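Local coordinates for protein putative aspartyl-tRNA synthetase (Leishmania major, PDB 6OD8) that probably charges tRNA(Asp) with L-aspartate at the expense of ATP, as a class II aspartyl-tRNA synthetase, at residues V199-R204 with N542-S547; N206-D211 with L548-P553; S225-Y230 with E531-L536; L328-S333 with G524-G529. All coordinates share one frame; numbering follows the deposited sequence.

Interaction 1: V199-R204 with N542-S547; sequences VNLDTR and NVRLAS
Apolar contact comes first: Leu201, on the opening turn of helix 201-206, sends its two methyls to different partners in 542-547. CD1 of Leu201 meets CD2 of Leu545 at 3.9 Å, methyl against methyl. CD2 of Leu201 lies over the face of the Asn542 amide, 3.5 Å from ND2, and 3.8 Å from CD of Arg544. Leucine suits the place because its fork reaches both kinds of surface at once; with CG anti to the backbone N (chi1 -178°), the branch extends toward 542-547. The contact joins helix 201-206 to the loop after the motif 3 helix, within the class II catalytic domain. No hydrogen bond crosses it, and the Asn200 and Asn542 amide oxygens find donors within their own segments. Asn542 forms an Asx turn leading into the 3-10 turn 543-545: its OD1 accepts Arg544 N at 2.9 Å, in the carbonyl plane and on a lone pair, and also NH1 of Arg544 at 3.0 Å. Two bonds thus fix the amide under the leucine methyl. The Arg544 chain is extended from CG to NE, and its guanidinium is held further by Thr304 O and a salt bridge to Asp552. Asn200 is the N-cap of helix 201-206, a place suited to a short side chain with an acceptor. Its OD1 takes Thr203 N at 3.0 Å in a nearly straight bond (172°), while Thr203 OG1 approaches from the same face of the amide plane.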
loop_
_atom_site.group_PDB
_atom_site.type_symbol
_atom_site.label_atom_id
_atom_site.label_comp_id
_atom_site.label_asym_id
_atom_site.label_seq_id
_atom_site.Cartn_x
_atom_site.Cartn_y
_atom_site.Cartn_z
ATOM N N VAL A 199 -28.064 -11.688 -12.368
ATOM C CA VAL A 199 -27.815 -10.260 -12.519
ATOM C C VAL A 199 -26.642 -10.077 -13.465
ATOM O O VAL A 199 -25.581 -10.684 -13.267
ATOM C CB VAL A 199 -27.517 -9.598 -11.165
ATOM C CG1 VAL A 199 -27.313 -8.108 -11.359
ATOM C CG2 VAL A 199 -28.631 -9.896 -10.187
ATOM N N ASN A 200 -26.811 -9.233 -14.479
ATOM C CA ASN A 200 -25.691 -9.070 -15.390
ATOM C C ASN A 200 -24.680 -8.088 -14.809
ATOM O O ASN A 200 -24.955 -7.335 -13.865
ATOM C CB ASN A 200 -26.165 -8.647 -16.786
ATOM C CG ASN A 200 -26.701 -7.243 -16.838
ATOM O OD1 ASN A 200 -26.059 -6.294 -16.399
ATOM N ND2 ASN A 200 -27.883 -7.096 -17.417
ATOM N N LEU A 201 -23.487 -8.114 -15.389
ATOM C CA LEU A 201 -22.348 -7.475 -14.750
ATOM C C LEU A 201 -22.519 -5.962 -14.667
ATOM O O LEU A 201 -22.178 -5.353 -13.647
ATOM C CB LEU A 201 -21.064 -7.849 -15.502
ATOM C CG LEU A 201 -19.785 -7.274 -14.898
ATOM C CD1 LEU A 201 -19.604 -7.697 -13.452
ATOM C CD2 LEU A 201 -18.603 -7.744 -15.710
ATOM N N ASP A 202 -23.059 -5.327 -15.714
ATOM C CA ASP A 202 -23.204 -3.872 -15.646
ATOM C C ASP A 202 -24.182 -3.453 -14.548
ATOM O O ASP A 202 -23.933 -2.477 -13.832
ATOM C CB ASP A 202 -23.625 -3.308 -17.006
ATOM C CG ASP A 202 -22.443 -3.212 -17.984
ATOM O OD1 ASP A 202 -21.295 -2.950 -17.530
ATOM O OD2 ASP A 202 -22.660 -3.412 -19.205
ATOM N N THR A 203 -25.294 -4.176 -14.392
ATOM C CA THR A 203 -26.226 -3.858 -13.312
ATOM C C THR A 203 -25.565 -4.054 -11.952
ATOM O O THR A 203 -25.751 -3.249 -11.031
ATOM C CB THR A 203 -27.472 -4.730 -13.447
ATOM O OG1 THR A 203 -28.019 -4.544 -14.754
ATOM C CG2 THR A 203 -28.516 -4.350 -12.400
ATOM N N ARG A 204 -24.764 -5.108 -11.833
ATOM C CA ARG A 204 -23.970 -5.363 -10.635
ATOM C C ARG A 204 -23.075 -4.179 -10.290
ATOM O O ARG A 204 -23.029 -3.725 -9.141
ATOM C CB ARG A 204 -23.120 -6.598 -10.885
ATOM C CG ARG A 204 -23.069 -7.605 -9.812
ATOM C CD ARG A 204 -22.168 -8.746 -10.258
ATOM N NE ARG A 204 -22.931 -9.919 -10.666
ATOM C CZ ARG A 204 -23.406 -10.805 -9.797
ATOM N NH1 ARG A 204 -23.187 -10.625 -8.496
ATOM N NH2 ARG A 204 -24.086 -11.861 -10.212
ATOM N N ASN A 542 -14.131 -12.636 -15.184
ATOM C CA ASN A 542 -14.060 -11.233 -15.576
ATOM C C ASN A 542 -13.274 -10.476 -14.524
ATOM O O ASN A 542 -13.577 -10.586 -13.332
ATOM C CB ASN A 542 -15.470 -10.612 -15.721
ATOM C CG ASN A 542 -15.457 -9.322 -16.514
ATOM O OD1 ASN A 542 -14.784 -8.353 -16.146
ATOM N ND2 ASN A 542 -16.143 -9.330 -17.658
ATOM N N VAL A 543 -12.297 -9.685 -14.971
ATOM C CA VAL A 543 -11.437 -8.960 -14.043
ATOM C C VAL A 543 -12.225 -7.945 -13.218
ATOM O O VAL A 543 -11.775 -7.553 -12.134
ATOM C CB VAL A 543 -10.286 -8.279 -14.816
ATOM C CG1 VAL A 543 -10.813 -7.141 -15.681
ATOM C CG2 VAL A 543 -9.200 -7.798 -13.851
ATOM N N ARG A 544 -13.390 -7.504 -13.715
ATOM C CA ARG A 544 -14.223 -6.569 -12.964
ATOM C C ARG A 544 -14.786 -7.191 -11.695
ATOM O O ARG A 544 -15.226 -6.452 -10.804
ATOM C CB ARG A 544 -15.358 -6.052 -13.843
ATOM C CG ARG A 544 -14.807 -5.285 -15.062
ATOM C CD ARG A 544 -15.817 -5.148 -16.173
ATOM N NE ARG A 544 -15.242 -4.426 -17.309
ATOM C CZ ARG A 544 -14.398 -4.966 -18.188
ATOM N NH1 ARG A 544 -14.004 -6.232 -18.045
ATOM N NH2 ARG A 544 -13.935 -4.237 -19.215
ATOM N N LEU A 545 -14.802 -8.524 -11.596
ATOM C CA LEU A 545 -15.223 -9.151 -10.347
ATOM C C LEU A 545 -14.206 -8.963 -9.232
ATOM O O LEU A 545 -14.543 -9.212 -8.073
ATOM C CB LEU A 545 -15.481 -10.646 -10.550
ATOM C CG LEU A 545 -16.590 -10.979 -11.574
ATOM C CD1 LEU A 545 -16.741 -12.488 -11.788
ATOM C CD2 LEU A 545 -17.937 -10.385 -11.143
ATOM N N ALA A 546 -12.973 -8.549 -9.555
ATOM C CA ALA A 546 -11.905 -8.400 -8.569
ATOM C C ALA A 546 -11.408 -6.966 -8.463
ATOM O O ALA A 546 -10.306 -6.720 -7.945
ATOM C CB ALA A 546 -10.740 -9.338 -8.888
ATOM N N SER A 547 -12.187 -6.010 -8.955
ATOM C CA SER A 547 -11.845 -4.597 -8.864
ATOM C C SER A 547 -13.051 -3.908 -8.244
ATOM O O SER A 547 -14.165 -4.064 -8.738
ATOM C CB SER A 547 -11.515 -4.007 -10.241
ATOM O OG SER A 547 -11.189 -2.617 -10.156
#

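Interaction 2: N206-D211 with L548-P553; sequences NSRWMD and LFPRDP
Two bends, at chi2 (61°) and chi3 (124°), fold the Arg208 chain so that its NE faces the backbone of Leu548, while Phe549 has CG anti to its own carbonyl carbon, which brings the ring to the CB and CG methylenes of the same arginine at a slant. The polar part of the contact is one short bond: Arg208 NE donates to Leu548 O at 2.7 Å, nearly straight at 167°. The oxygen lies at the edge of the guanidinium, close to its plane. The aliphatic part of the chain serves the ring, with CB of Arg208 3.9 Å from CE1 of Phe549. Arginine fits here because it offers methylenes to an aromatic neighbour and N-H groups to carbonyls and a carboxylate. Arg208 NH1 turns back to its own helix, forming a salt bridge with OD2 of Asp211 at 2.7 Å, the carboxylate being met from above its plane. NH2 is bound to Ser547 O, and Asp211 is shared with Arg204 and Ser217. The contact ties the short helix 208-211 to the loop after helix 530-538 at the interface with the second subunit, where Phe549 also meets the ring of Tyr278 of that subunit. Within this buried setting the guanidinium is gripped through NE, NH1 and NH2, which fixes its rotation; Asp211 would be expected to offset the cost of burying its charge.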
loop_
_atom_site.group_PDB
_atom_site.type_symbol
_atom_site.label_atom_id
_atom_site.label_comp_id
_atom_site.label_asym_id
_atom_site.label_seq_id
_atom_site.Cartn_x
_atom_site.Cartn_y
_atom_site.Cartn_z
ATOM N N ASN A 206 -23.196 -1.096 -11.386
ATOM C CA ASN A 206 -23.908 0.167 -11.245
ATOM C C ASN A 206 -24.421 0.396 -9.829
ATOM O O ASN A 206 -24.656 1.548 -9.465
ATOM C CB ASN A 206 -25.086 0.230 -12.219
ATOM C CG ASN A 206 -24.642 0.411 -13.651
ATOM O OD1 ASN A 206 -23.495 0.773 -13.909
ATOM N ND2 ASN A 206 -25.543 0.156 -14.591
ATOM N N SER A 207 -24.637 -0.676 -9.053
ATOM C CA SER A 207 -24.982 -0.606 -7.621
ATOM C C SER A 207 -24.054 -1.539 -6.840
ATOM O O SER A 207 -24.480 -2.493 -6.183
ATOM C CB SER A 207 -26.434 -0.985 -7.347
ATOM O OG SER A 207 -27.332 -0.215 -8.119
ATOM N N ARG A 208 -22.757 -1.233 -6.910
ATOM C CA ARG A 208 -21.741 -2.113 -6.354
ATOM C C ARG A 208 -21.912 -2.309 -4.855
ATOM O O ARG A 208 -21.560 -3.375 -4.333
ATOM C CB ARG A 208 -20.348 -1.550 -6.670
ATOM C CG ARG A 208 -19.218 -2.359 -6.116
ATOM C CD ARG A 208 -19.228 -3.765 -6.685
ATOM N NE ARG A 208 -17.956 -4.059 -7.324
ATOM C CZ ARG A 208 -17.628 -5.239 -7.835
ATOM N NH1 ARG A 208 -18.479 -6.248 -7.762
ATOM N NH2 ARG A 208 -16.440 -5.409 -8.406
ATOM N N TRP A 209 -22.458 -1.306 -4.151
ATOM C CA TRP A 209 -22.668 -1.435 -2.709
ATOM C C TRP A 209 -23.647 -2.549 -2.386
ATOM O O TRP A 209 -23.546 -3.177 -1.322
ATOM C CB TRP A 209 -23.159 -0.111 -2.115
ATOM C CG TRP A 209 -24.272 0.532 -2.906
ATOM C CD1 TRP A 209 -25.621 0.398 -2.707
ATOM C CD2 TRP A 209 -24.117 1.405 -4.028
ATOM N NE1 TRP A 209 -26.309 1.140 -3.637
ATOM C CE2 TRP A 209 -25.408 1.755 -4.468
ATOM C CE3 TRP A 209 -23.004 1.908 -4.720
ATOM C CZ2 TRP A 209 -25.623 2.603 -5.569
ATOM C CZ3 TRP A 209 -23.222 2.749 -5.811
ATOM C CH2 TRP A 209 -24.520 3.088 -6.219
ATOM N N MET A 210 -24.605 -2.811 -3.274
ATOM C CA MET A 210 -25.476 -3.964 -3.076
ATOM C C MET A 210 -24.735 -5.266 -3.381
ATOM O O MET A 210 -24.806 -6.241 -2.615
ATOM C CB MET A 210 -26.721 -3.823 -3.966
ATOM C CG MET A 210 -27.760 -4.883 -3.781
ATOM S SD MET A 210 -28.598 -4.734 -2.166
ATOM C CE MET A 210 -29.650 -6.179 -2.262
ATOM N N ASP A 211 -24.047 -5.303 -4.522
ATOM C CA ASP A 211 -23.326 -6.509 -4.939
ATOM C C ASP A 211 -22.321 -6.961 -3.891
ATOM O O ASP A 211 -22.148 -8.167 -3.662
ATOM C CB ASP A 211 -22.593 -6.268 -6.256
ATOM C CG ASP A 211 -21.669 -7.438 -6.610
ATOM O OD1 ASP A 211 -22.185 -8.485 -7.044
ATOM O OD2 ASP A 211 -20.453 -7.339 -6.363
ATOM N N LEU A 548 -12.827 -3.190 -7.143
ATOM C CA LEU A 548 -13.933 -2.731 -6.307
ATOM C C LEU A 548 -14.897 -1.841 -7.088
ATOM O O LEU A 548 -16.110 -2.065 -7.080
ATOM C CB LEU A 548 -13.357 -2.001 -5.089
ATOM C CG LEU A 548 -14.011 -1.941 -3.729
ATOM C CD1 LEU A 548 -14.554 -3.292 -3.299
ATOM C CD2 LEU A 548 -12.979 -1.375 -2.702
ATOM N N PHE A 549 -14.383 -0.807 -7.753
ATOM C CA PHE A 549 -15.201 0.094 -8.568
ATOM C C PHE A 549 -14.495 0.189 -9.911
ATOM O O PHE A 549 -13.641 1.067 -10.106
ATOM C CB PHE A 549 -15.342 1.471 -7.913
ATOM C CG PHE A 549 -16.012 1.424 -6.569
ATOM C CD1 PHE A 549 -17.405 1.332 -6.485
ATOM C CD2 PHE A 549 -15.252 1.433 -5.397
ATOM C CE1 PHE A 549 -18.044 1.276 -5.229
ATOM C CE2 PHE A 549 -15.874 1.379 -4.133
ATOM C CZ PHE A 549 -17.262 1.299 -4.050
ATOM N N PRO A 550 -14.791 -0.719 -10.846
ATOM C CA PRO A 550 -13.905 -0.893 -12.008
ATOM C C PRO A 550 -13.898 0.319 -12.937
ATOM O O PRO A 550 -14.844 1.104 -13.023
ATOM C CB PRO A 550 -14.483 -2.132 -12.718
ATOM C CG PRO A 550 -15.212 -2.901 -11.647
ATOM C CD PRO A 550 -15.806 -1.790 -10.764
ATOM N N ARG A 551 -12.799 0.442 -13.671
ATOM C CA ARG A 551 -12.631 1.460 -14.694
ATOM C C ARG A 551 -12.324 0.750 -16.005
ATOM O O ARG A 551 -11.408 -0.071 -16.056
ATOM C CB ARG A 551 -11.480 2.414 -14.347
ATOM C CG ARG A 551 -11.738 3.312 -13.118
ATOM C CD ARG A 551 -12.812 4.342 -13.509
ATOM N NE ARG A 551 -13.243 5.182 -12.390
ATOM C CZ ARG A 551 -14.297 4.926 -11.619
ATOM N NH1 ARG A 551 -15.039 3.835 -11.816
ATOM N NH2 ARG A 551 -14.592 5.757 -10.632
ATOM N N ASP A 552 -13.081 1.056 -17.040
ATOM C CA ASP A 552 -12.707 0.574 -18.368
ATOM C C ASP A 552 -13.092 1.703 -19.320
ATOM O O ASP A 552 -13.615 2.728 -18.851
ATOM C CB ASP A 552 -13.350 -0.798 -18.655
ATOM C CG ASP A 552 -14.856 -0.751 -18.799
ATOM O OD1 ASP A 552 -15.399 0.258 -19.268
ATOM O OD2 ASP A 552 -15.517 -1.753 -18.439
ATOM N N PRO A 553 -12.831 1.601 -20.632
ATOM C CA PRO A 553 -13.101 2.759 -21.500
ATOM C C PRO A 553 -14.532 3.275 -21.422
ATOM O O PRO A 553 -14.768 4.471 -21.661
ATOM C CB PRO A 553 -12.768 2.223 -22.908
ATOM C CG PRO A 553 -11.773 1.166 -22.668
ATOM C CD PRO A 553 -12.234 0.491 -21.397
#

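Interaction 3: S225-Y230 with E531-L536; sequences SRVCQY and ERVVML
Helices 215-237 and 530-538 come nearest, within these segments, at Val227 and Val534, whose CA atoms stand 7.7 Å apart, a separation short enough for small branched side chains to fill. Val227 points at the other helix and uses both of its methyls. CG1 of Val227 meets CG1 of Val533 at 3.9 Å, and CG2 of Val227 meets CG2 of Val534 at 4.0 Å. The division follows from the torsion: CG1 lies anti to the backbone N (chi1 172°) and CG2 anti to the carbonyl carbon, so the two methyls diverge toward consecutive residues of the partner. This is the motif 1 helix packed on the motif 3 helix, as in other class II synthetases, close to the centre of the chain, where compact valines make a close fit without any polar group to satisfy. Leu530 adds to the cover of Val227, and Phe335 of helix 325-342 touches Val533, as does Ile482 of strand 480-487. Polar residues sit on other sides of the helices: Arg226 NH1 donates to OE1 of Gln229, one turn on, at 2.9 Å, in the carbonyl plane and on a lone pair. Ser225 OG is bonded to the backbone N of Glu242 of the second subunit, which places helix 215-237 between that subunit and helix 530-538.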
loop_
_atom_site.group_PDB
_atom_site.type_symbol
_atom_site.label_atom_id
_atom_site.label_comp_id
_atom_site.label_asym_id
_atom_site.label_seq_id
_atom_site.Cartn_x
_atom_site.Cartn_y
_atom_site.Cartn_z
ATOM N N SER A 225 -7.465 -8.079 -0.282
ATOM C CA SER A 225 -6.725 -7.479 0.818
ATOM C C SER A 225 -5.606 -8.396 1.300
ATOM O O SER A 225 -4.495 -7.927 1.611
ATOM C CB SER A 225 -7.685 -7.158 1.975
ATOM O OG SER A 225 -6.968 -6.593 3.060
ATOM N N ARG A 226 -5.880 -9.705 1.407
ATOM C CA ARG A 226 -4.840 -10.625 1.874
ATOM C C ARG A 226 -3.679 -10.711 0.886
ATOM O O ARG A 226 -2.522 -10.831 1.305
ATOM C CB ARG A 226 -5.407 -12.033 2.117
ATOM C CG ARG A 226 -6.436 -12.144 3.222
ATOM C CD ARG A 226 -5.938 -11.603 4.592
ATOM N NE ARG A 226 -6.891 -11.948 5.645
ATOM C CZ ARG A 226 -6.768 -11.610 6.929
ATOM N NH1 ARG A 226 -5.727 -10.896 7.344
ATOM N NH2 ARG A 226 -7.702 -11.975 7.805
ATOM N N VAL A 227 -3.956 -10.648 -0.424
ATOM C CA VAL A 227 -2.846 -10.653 -1.397
ATOM C C VAL A 227 -1.906 -9.473 -1.145
ATOM O O VAL A 227 -0.674 -9.635 -1.102
ATOM C CB VAL A 227 -3.364 -10.637 -2.852
ATOM C CG1 VAL A 227 -2.173 -10.436 -3.826
ATOM C CG2 VAL A 227 -4.128 -11.925 -3.189
ATOM N N CYS A 228 -2.465 -8.256 -1.013
ATOM C CA CYS A 228 -1.636 -7.092 -0.673
ATOM C C CYS A 228 -0.860 -7.320 0.618
ATOM O O CYS A 228 0.341 -7.041 0.702
ATOM C CB CYS A 228 -2.511 -5.832 -0.535
ATOM S SG CYS A 228 -3.231 -5.268 -2.100
ATOM N N GLN A 229 -1.553 -7.795 1.655
ATOM C CA GLN A 229 -0.913 -8.029 2.947
ATOM C C GLN A 229 0.290 -8.967 2.839
ATOM O O GLN A 229 1.368 -8.683 3.386
ATOM C CB GLN A 229 -1.943 -8.607 3.902
ATOM C CG GLN A 229 -1.376 -8.978 5.235
ATOM C CD GLN A 229 -2.440 -9.576 6.143
ATOM O OE1 GLN A 229 -3.641 -9.422 5.896
ATOM N NE2 GLN A 229 -2.004 -10.270 7.186
ATOM N N TYR A 230 0.112 -10.119 2.174
ATOM C CA TYR A 230 1.200 -11.096 2.113
ATOM C C TYR A 230 2.291 -10.659 1.145
ATOM O O TYR A 230 3.475 -10.922 1.389
ATOM C CB TYR A 230 0.642 -12.474 1.737
ATOM C CG TYR A 230 -0.379 -12.963 2.744
ATOM C CD1 TYR A 230 -0.175 -12.766 4.112
ATOM C CD2 TYR A 230 -1.546 -13.626 2.333
ATOM C CE1 TYR A 230 -1.103 -13.204 5.045
ATOM C CE2 TYR A 230 -2.469 -14.085 3.269
ATOM C CZ TYR A 230 -2.239 -13.862 4.615
ATOM O OH TYR A 230 -3.141 -14.295 5.552
ATOM N N GLU A 531 -5.589 -7.068 -9.273
ATOM C CA GLU A 531 -6.873 -7.623 -9.685
ATOM C C GLU A 531 -6.678 -8.865 -10.553
ATOM O O GLU A 531 -7.419 -9.842 -10.414
ATOM C CB GLU A 531 -7.677 -6.562 -10.436
ATOM C CG GLU A 531 -7.914 -5.290 -9.608
ATOM C CD GLU A 531 -6.811 -4.236 -9.766
ATOM O OE1 GLU A 531 -5.678 -4.567 -10.198
ATOM O OE2 GLU A 531 -7.112 -3.065 -9.480
ATOM N N ARG A 532 -5.692 -8.844 -11.456
ATOM C CA ARG A 532 -5.483 -10.015 -12.322
ATOM C C ARG A 532 -4.980 -11.220 -11.533
ATOM O O ARG A 532 -5.372 -12.356 -11.808
ATOM C CB ARG A 532 -4.503 -9.689 -13.457
ATOM C CG ARG A 532 -5.129 -8.933 -14.611
ATOM C CD ARG A 532 -5.983 -9.857 -15.469
ATOM N NE ARG A 532 -5.182 -10.582 -16.458
ATOM C CZ ARG A 532 -5.599 -11.662 -17.118
ATOM N NH1 ARG A 532 -6.807 -12.171 -16.886
ATOM N NH2 ARG A 532 -4.798 -12.242 -17.999
ATOM N N VAL A 533 -4.121 -11.010 -10.541
ATOM C CA VAL A 533 -3.684 -12.169 -9.782
ATOM C C VAL A 533 -4.849 -12.767 -8.993
ATOM O O VAL A 533 -4.998 -13.990 -8.948
ATOM C CB VAL A 533 -2.445 -11.828 -8.917
ATOM C CG1 VAL A 533 -2.804 -11.171 -7.606
ATOM C CG2 VAL A 533 -1.617 -13.094 -8.684
ATOM N N VAL A 534 -5.735 -11.933 -8.426
ATOM C CA VAL A 534 -6.908 -12.472 -7.724
ATOM C C VAL A 534 -7.805 -13.205 -8.707
ATOM O O VAL A 534 -8.295 -14.305 -8.428
ATOM C CB VAL A 534 -7.680 -11.354 -6.979
ATOM C CG1 VAL A 534 -9.019 -11.896 -6.418
ATOM C CG2 VAL A 534 -6.847 -10.774 -5.870
ATOM N N MET A 535 -8.000 -12.619 -9.891
ATOM C CA MET A 535 -8.854 -13.229 -10.904
ATOM C C MET A 535 -8.307 -14.586 -11.342
ATOM O O MET A 535 -9.040 -15.582 -11.379
ATOM C CB MET A 535 -8.979 -12.280 -12.098
ATOM C CG MET A 535 -9.610 -12.916 -13.339
ATOM S SD MET A 535 -9.517 -11.786 -14.732
ATOM C CE MET A 535 -10.499 -12.629 -15.946
ATOM N N LEU A 536 -7.011 -14.653 -11.667
ATOM C CA LEU A 536 -6.468 -15.924 -12.162
ATOM C C LEU A 536 -6.365 -16.959 -11.043
ATOM O O LEU A 536 -6.641 -18.144 -11.261
ATOM C CB LEU A 536 -5.103 -15.696 -12.824
ATOM C CG LEU A 536 -5.209 -14.910 -14.144
ATOM C CD1 LEU A 536 -3.863 -14.332 -14.556
ATOM C CD2 LEU A 536 -5.790 -15.806 -15.246
#

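Interaction 4: L328-S333 with G524-G529; sequences LDVAES and GGFGIG. With EDO (1,2-ethanediol), chain H.
The methyl of Ala331 sits over one face of the Phe526 ring, a CH-pi contact in which CB stands 3.9 Å from the ring centroid and 19° off the ring normal. It joins helix 325-342 to strand 523-529, the glycine-rich strand of class II motif 3, in the large antiparallel-rich sheet at the core of the catalytic domain. Alanine is apt here: a single methyl lets the helix come close, and CB of Ala331 lies 3.7 Å from CE2 of Phe526, displaced toward the rim. The neighbouring Val330 approaches differently, its CG1 at the ring edge near the plane, 4.4 Å from CE2 of the same phenylalanine. Face and edge of one ring are thus used by consecutive helix residues. Phe526 raises its ring toward the helix with CG between backbone N and carbonyl carbon (chi1 54°); it lies between Gly525 and Gly527, which have no side chains to add to the contact. Tyr473 of strand 472-477 touches both Ala331 and Phe526, continuing the apolar layer. The polar side of the helix turns elsewhere: Asp329 and Glu332 both form salt bridges with Arg401, and Asp329 also bonds Tyr68 of the second subunit. On the same helix, a molecule of 1,2-ethanediol, probably from the crystallisation liquor, has its O2 hydrogen-bonded to Asp329 O at 3.1 Å and to Ser333 OG at 3.0 Å.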
loop_
_atom_site.group_PDB
_atom_site.type_symbol
_atom_site.label_atom_id
_atom_site.label_comp_id
_atom_site.label_asym_id
_atom_site.label_seq_id
_atom_site.Cartn_x
_atom_site.Cartn_y
_atom_site.Cartn_z
ATOM N N LEU A 328 14.309 -13.549 -10.152
ATOM C CA LEU A 328 13.377 -14.648 -10.294
ATOM C C LEU A 328 13.293 -15.472 -9.012
ATOM O O LEU A 328 12.208 -15.932 -8.635
ATOM C CB LEU A 328 13.816 -15.504 -11.499
ATOM C CG LEU A 328 13.035 -16.778 -11.754
ATOM C CD1 LEU A 328 11.562 -16.418 -12.005
ATOM C CD2 LEU A 328 13.658 -17.504 -12.960
ATOM N N ASP A 329 14.423 -15.656 -8.322
ATOM C CA ASP A 329 14.408 -16.332 -7.026
ATOM C C ASP A 329 13.460 -15.631 -6.052
ATOM O O ASP A 329 12.667 -16.283 -5.358
ATOM C CB ASP A 329 15.823 -16.382 -6.432
ATOM C CG ASP A 329 16.751 -17.369 -7.132
ATOM O OD1 ASP A 329 16.298 -18.178 -7.968
ATOM O OD2 ASP A 329 17.973 -17.316 -6.843
ATOM N N VAL A 330 13.544 -14.296 -5.972
ATOM C CA VAL A 330 12.671 -13.539 -5.071
ATOM C C VAL A 330 11.218 -13.652 -5.510
ATOM O O VAL A 330 10.328 -13.894 -4.696
ATOM C CB VAL A 330 13.131 -12.069 -4.989
ATOM C CG1 VAL A 330 12.043 -11.162 -4.412
ATOM C CG2 VAL A 330 14.413 -11.991 -4.116
ATOM N N ALA A 331 10.965 -13.493 -6.810
ATOM C CA ALA A 331 9.597 -13.538 -7.333
ATOM C C ALA A 331 8.934 -14.884 -7.054
ATOM O O ALA A 331 7.753 -14.938 -6.693
ATOM C CB ALA A 331 9.621 -13.247 -8.837
ATOM N N GLU A 332 9.672 -15.988 -7.230
ATOM C CA GLU A 332 9.086 -17.302 -6.969
ATOM C C GLU A 332 8.820 -17.507 -5.485
ATOM O O GLU A 332 7.795 -18.094 -5.102
ATOM C CB GLU A 332 10.005 -18.411 -7.486
ATOM C CG GLU A 332 10.018 -18.545 -8.992
ATOM C CD GLU A 332 11.044 -19.561 -9.466
ATOM O OE1 GLU A 332 11.903 -19.958 -8.648
ATOM O OE2 GLU A 332 10.998 -19.967 -10.651
ATOM N N SER A 333 9.767 -17.111 -4.639
ATOM C CA SER A 333 9.552 -17.237 -3.203
ATOM C C SER A 333 8.386 -16.363 -2.764
ATOM O O SER A 333 7.612 -16.747 -1.876
ATOM C CB SER A 333 10.823 -16.850 -2.438
ATOM O OG SER A 333 11.900 -17.712 -2.770
ATOM N N GLY A 524 17.287 -5.304 -11.311
ATOM C CA GLY A 524 16.188 -5.906 -12.048
ATOM C C GLY A 524 14.937 -5.896 -11.201
ATOM O O GLY A 524 14.961 -5.488 -10.044
ATOM N N GLY A 525 13.823 -6.325 -11.778
ATOM C CA GLY A 525 12.585 -6.217 -11.020
ATOM C C GLY A 525 11.444 -6.847 -11.782
ATOM O O GLY A 525 11.648 -7.468 -12.824
ATOM N N PHE A 526 10.230 -6.663 -11.258
ATOM C CA PHE A 526 9.039 -7.243 -11.871
ATOM C C PHE A 526 7.812 -6.499 -11.356
ATOM O O PHE A 526 7.877 -5.797 -10.344
ATOM C CB PHE A 526 8.930 -8.741 -11.566
ATOM C CG PHE A 526 8.984 -9.076 -10.090
ATOM C CD1 PHE A 526 7.812 -9.155 -9.343
ATOM C CD2 PHE A 526 10.206 -9.359 -9.466
ATOM C CE1 PHE A 526 7.856 -9.481 -7.987
ATOM C CE2 PHE A 526 10.264 -9.712 -8.118
ATOM C CZ PHE A 526 9.095 -9.752 -7.374
ATOM N N GLY A 527 6.696 -6.655 -12.064
ATOM C CA GLY A 527 5.429 -6.082 -11.623
ATOM C C GLY A 527 4.328 -7.117 -11.721
ATOM O O GLY A 527 4.410 -8.059 -12.511
ATOM N N ILE A 528 3.287 -6.938 -10.898
ATOM C CA ILE A 528 2.156 -7.870 -10.843
ATOM C C ILE A 528 0.869 -7.062 -10.772
ATOM O O ILE A 528 0.754 -6.177 -9.923
ATOM C CB ILE A 528 2.211 -8.798 -9.605
ATOM C CG1 ILE A 528 3.570 -9.460 -9.419
ATOM C CG2 ILE A 528 1.065 -9.821 -9.624
ATOM C CD1 ILE A 528 3.790 -9.929 -7.963
ATOM N N GLY A 529 -0.112 -7.383 -11.629
ATOM C CA GLY A 529 -1.439 -6.789 -11.480
ATOM C C GLY A 529 -2.252 -7.407 -10.353
ATOM O O GLY A 529 -2.459 -8.628 -10.321
HETATM C C1 EDO H . 11.873 -20.379 -5.316
HETATM O O1 EDO H . 11.849 -20.800 -3.942
HETATM C C2 EDO H . 13.248 -19.860 -5.715
HETATM O O2 EDO H . 13.788 -19.060 -4.658
#

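Interactions 1 and 2 are neighbours, 7 Å between centres, and share the C-terminal loop after helix 530-538; Arg208 NH2 of interaction 2 reaches Ser547 O of interaction 1, and Arg204 pairs with Asp211. Interaction 1 is partly buried and apolar across its segments; interactions 2, 3 and 4 are buried, yet interaction 2 rests on an arginine. Interaction 3, near the chain's centre, is purely methyl packing, and interaction 4 sets an aromatic ring against a helix. These two share strand 523-529 and the helix directly following, touching through Val533 and Ile528. Interactions 2 and 3 border the second subunit, interaction 4 reaches it through Asp329 alone, and no other chain touches the segments of interaction 1.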